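Local coordinates for quinoline 2-oxidoreductase small subunit (Pseudomonas putida, PDB 1T3Q), which carries two [2Fe-2S] clusters that probably relay electrons from the molybdenum centre to the FAD of the medium subunit during quinoline hydroxylation, at the interface of chains A and B. Sequence-based numbering; all coordinates share one arbitrary frame. Chains: chain A, quinoline 2-oxidoreductase small subunit; chain B, quinoline 2-oxidoreductase medium subunit.

The interface of chains A and B. Residues chain A 30, 33, 48-50; chain B 1-2, 41.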
# COMPACT_ATOMS: atom_id res chain seq x y z
N HIS A 30 8.96 5.96 -25.46
CA HIS A 30 8.87 4.72 -26.22
C HIS A 30 7.65 3.92 -25.78
O HIS A 30 7.04 4.21 -24.75
CB HIS A 30 10.17 3.89 -26.15
CG HIS A 30 10.71 3.66 -24.76
ND1 HIS A 30 9.98 3.07 -23.76
CD2 HIS A 30 11.95 3.85 -24.26
CE1 HIS A 30 10.75 2.90 -22.69
NE2 HIS A 30 11.95 3.37 -22.97
N ASP A 33 7.52 2.28 -22.14
CA ASP A 33 7.13 3.23 -21.10
C ASP A 33 5.64 3.61 -21.18
O ASP A 33 4.98 3.75 -20.16
CB ASP A 33 7.98 4.51 -21.18
CG ASP A 33 9.32 4.39 -20.46
OD1 ASP A 33 10.13 5.34 -20.55
OD2 ASP A 33 9.57 3.35 -19.80
N CYS A 48 17.21 -2.76 -20.55
CA CYS A 48 18.35 -2.12 -21.21
C CYS A 48 18.01 -0.91 -22.07
O CYS A 48 18.83 -0.00 -22.20
CB CYS A 48 19.10 -3.14 -22.07
SG CYS A 48 18.26 -3.57 -23.64
N GLU A 49 16.82 -0.91 -22.67
CA GLU A 49 16.39 0.19 -23.54
C GLU A 49 17.31 0.39 -24.74
O GLU A 49 17.42 1.49 -25.30
CB GLU A 49 16.27 1.50 -22.73
CG GLU A 49 15.06 1.50 -21.80
CD GLU A 49 14.99 2.71 -20.87
OE1 GLU A 49 13.99 3.45 -20.93
OE2 GLU A 49 15.93 2.90 -20.06
N GLN A 50 17.98 -0.70 -25.15
CA GLN A 50 18.89 -0.68 -26.29
C GLN A 50 18.57 -1.79 -27.29
O GLN A 50 19.30 -1.99 -28.25
CB GLN A 50 20.34 -0.84 -25.81
CG GLN A 50 20.94 0.42 -25.22
CD GLN A 50 21.20 1.48 -26.27
OE1 GLN A 50 22.01 1.29 -27.18
NE2 GLN A 50 20.52 2.62 -26.15
N MET B 1 18.91 8.01 -20.16
CA MET B 1 18.66 6.96 -21.17
C MET B 1 17.30 7.16 -21.84
O MET B 1 16.90 6.37 -22.70
CB MET B 1 18.74 5.58 -20.51
CG MET B 1 18.52 4.40 -21.44
SD MET B 1 19.81 3.14 -21.30
CE MET B 1 20.33 3.02 -23.01
N LYS B 2 16.59 8.21 -21.44
CA LYS B 2 15.31 8.52 -22.06
C LYS B 2 15.63 9.44 -23.25
O LYS B 2 16.53 10.27 -23.16
CB LYS B 2 14.38 9.24 -21.08
CG LYS B 2 13.99 8.43 -19.84
CD LYS B 2 13.38 7.08 -20.21
CE LYS B 2 12.99 6.30 -18.96
NZ LYS B 2 12.37 4.98 -19.28
N ALA B 41 18.52 7.16 -27.13
CA ALA B 41 18.57 6.71 -25.75
C ALA B 41 19.87 7.16 -25.09
O ALA B 41 19.90 7.46 -23.89
CB ALA B 41 18.44 5.18 -25.68
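A:Glu49, in the loop around the first [2Fe-2S] cluster, is the side chain to follow. Its backbone has positive phi (60°), and CG stands beside the backbone N, anti to the carbonyl carbon. CB of A:Glu49 packs 3.9 Å from CG of B:Met1, the first residue of the medium subunit; the two chains slide past each other in opposite directions. From CG the glutamate runs extended (chi2 173°) to its carboxylate, whose oxygens have different company. OE2 lies alongside the methionine chain, close to its CG. OE1 accepts from more than one donor. The syn lone pair of A:Glu49 OE1 accepts a hydrogen bond from NZ of B:Lys2 at 2.8 Å, a salt bridge as well, the lysine crossing the glutamate obliquely. The anti lone pair of A:Glu49 OE1 accepts the NE2-H of A:His30 at 2.9 Å, nearly straight and in the plane of the imidazole. The ring's rotation is fixed from its other edge, where the backbone N of A:Asp33, in helix 31-39, donates to ND1. With ND1 accepting, NE2 would carry the hydrogen, and the histidine acts as a second-shell brace for the glutamate. B:Lys2 bends at chi2 (-55°), then stretches out to meet A:Asp33 tip to tip, NZ reaching the syn side of OD1 at 2.6 Å. Two carboxylates thus clamp one ammonium and probably favour its charged form. B:Met1 is bent at chi2 and chi3: its SD sits 3.4 Å from the carbonyl O of A:Cys48, and its CE touches CG of A:Gln50 at 3.5 Å. The anchored N-terminus of the medium subunit thereby ties the cluster loop to the flavoprotein, and probably helps hold cluster and FAD in register for electron transfer.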